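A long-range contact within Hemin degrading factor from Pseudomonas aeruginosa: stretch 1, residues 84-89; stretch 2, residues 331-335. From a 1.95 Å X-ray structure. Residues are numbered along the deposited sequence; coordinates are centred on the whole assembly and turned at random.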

# COMPACT_ATOMS: atom_id res chain seq x y z
N ARG A 84 -1.87 -2.85 -1.50
CA ARG A 84 -1.07 -3.95 -0.99
C ARG A 84 0.32 -3.96 -1.60
O ARG A 84 0.60 -3.26 -2.57
N ASN A 85 1.18 -4.78 -1.02
CA ASN A 85 2.41 -5.18 -1.67
C ASN A 85 2.37 -6.70 -1.68
O ASN A 85 1.32 -7.29 -1.48
N GLU A 86 3.46 -7.36 -1.89
CA GLU A 86 3.46 -8.79 -2.01
C GLU A 86 2.98 -9.47 -0.75
O GLU A 86 2.23 -10.38 -0.85
N HIS A 87 3.37 -8.97 0.42
CA HIS A 87 3.09 -9.69 1.67
C HIS A 87 2.06 -9.10 2.61
O HIS A 87 1.76 -9.68 3.65
N CYS A 88 1.51 -7.94 2.25
CA CYS A 88 0.56 -7.29 3.14
C CYS A 88 -0.51 -6.53 2.38
O CYS A 88 -0.20 -5.75 1.47
N VAL A 89 -1.75 -6.77 2.77
CA VAL A 89 -2.91 -6.12 2.18
C VAL A 89 -3.62 -5.23 3.19
O VAL A 89 -3.96 -5.68 4.29
N GLU A 331 12.46 -4.39 0.63
CA GLU A 331 11.30 -3.51 0.50
C GLU A 331 10.42 -3.57 1.75
O GLU A 331 10.27 -4.63 2.37
N LEU A 332 9.82 -2.47 2.11
CA LEU A 332 8.96 -2.35 3.24
C LEU A 332 7.61 -3.09 3.06
O LEU A 332 6.85 -2.80 2.16
N ILE A 333 7.32 -4.05 3.93
CA ILE A 333 5.99 -4.62 4.04
C ILE A 333 4.90 -3.79 4.69
O ILE A 333 3.83 -3.55 4.17
N VAL A 334 5.22 -3.34 5.89
CA VAL A 334 4.35 -2.56 6.69
C VAL A 334 5.14 -1.76 7.73
O VAL A 334 6.16 -2.20 8.09
N GLN A 335 4.65 -0.63 8.14
CA GLN A 335 5.28 0.16 9.18
C GLN A 335 4.25 0.52 10.21
O GLN A 335 3.15 0.83 9.86

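Packing of residues 84-89, a turn leading into a strand at 88-89, against residues 331-335, strand from 332, two stretches at least 245 residues apart in sequence wherever they touch. Arg84 (chi1 p, chi2 t, chi3 m) points away from the contact and folds back along its own stretch, where Arg84 NE donates to Asn85 O (2.9 Å) and NH2 to Glu86 O (3.1 Å), bracing the turn. Asn85, chi1 p, points toward stretch 2 and supplies the one hydrogen bond between the stretches, from ND2 to Ile333 O (2.8 Å, 157°). Asn85 OD1 accepts from His87 N (3.0 Å) and, weakly, from Cys88 N (3.1 Å), and lies 4.2 Å from Ile333 CG2, so the same amide ties the turn together and fastens it to the strand. Glu86 (chi1 t) leads its carboxylate away and makes no contact with stretch 2; its carboxylate oxygens are hydrogen-bonded elsewhere in the structure. His87, chi1 m, points inward; its CB lies 4.2 Å from Ile333 CG2, and Ile333 CD1 approaches its ring obliquely. Buried Cys88, chi1 t, also points inward, with CB 3.5 Å from Ile333 CG2 and SG 4.3 Å from Val334 CB (chi1 p). Ile333 (chi1 m, chi2 t) is thus the apolar hub, its CG2 meeting both His87 and Cys88 although its CA-to-CB bond runs sideways. Val89, chi1 t, turns away. The contact is small, burying 220 Å² over both sides.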

# COMPACT_ATOMS: atom_id res chain seq x y z
CB ARG A 84 -1.75 -5.30 -1.29
CG ARG A 84 -1.74 -5.65 -2.78
CD ARG A 84 -2.18 -7.07 -3.06
NE ARG A 84 -1.28 -8.04 -2.46
CZ ARG A 84 -1.60 -9.32 -2.25
NH1 ARG A 84 -2.81 -9.77 -2.60
NH2 ARG A 84 -0.73 -10.14 -1.69
CB ASN A 85 3.62 -4.62 -0.92
CG ASN A 85 3.53 -4.86 0.58
OD1 ASN A 85 3.53 -6.00 1.03
ND2 ASN A 85 3.46 -3.78 1.36
CB GLU A 86 4.79 -9.30 -2.46
CG GLU A 86 4.83 -10.78 -2.73
CD GLU A 86 3.98 -11.20 -3.90
OE1 GLU A 86 3.47 -12.29 -3.89
OE2 GLU A 86 3.83 -10.44 -4.86
CB HIS A 87 4.39 -9.96 2.42
CG HIS A 87 5.33 -10.83 1.66
ND1 HIS A 87 5.01 -12.13 1.31
CD2 HIS A 87 6.54 -10.58 1.12
CE1 HIS A 87 6.01 -12.64 0.62
NE2 HIS A 87 6.95 -11.72 0.49
CB CYS A 88 1.30 -6.37 4.12
SG CYS A 88 0.30 -5.78 5.49
CB VAL A 89 -3.94 -7.16 1.70
CG1 VAL A 89 -5.15 -6.46 1.12
CG2 VAL A 89 -3.31 -8.11 0.69
CB GLU A 331 10.49 -3.86 -0.75
CG GLU A 331 11.23 -3.65 -2.06
CD GLU A 331 11.50 -2.18 -2.39
OE1 GLU A 331 10.54 -1.45 -2.71
OE2 GLU A 331 12.67 -1.76 -2.33
CB LEU A 332 8.63 -0.91 3.40
CG LEU A 332 9.31 0.01 4.37
CD1 LEU A 332 8.82 1.42 4.19
CD2 LEU A 332 9.21 -0.45 5.78
CB ILE A 333 6.08 -6.03 4.68
CG1 ILE A 333 6.98 -6.95 3.88
CG2 ILE A 333 4.73 -6.62 4.96
CD1 ILE A 333 7.50 -8.12 4.64
CB VAL A 334 3.38 -3.48 7.42
CG1 VAL A 334 4.14 -4.47 8.24
CG2 VAL A 334 2.36 -2.72 8.22
CB GLN A 335 5.81 1.48 8.66
CG GLN A 335 6.99 1.48 7.74
CD GLN A 335 7.29 2.90 7.26
OE1 GLN A 335 8.24 3.52 7.67
NE2 GLN A 335 6.42 3.41 6.44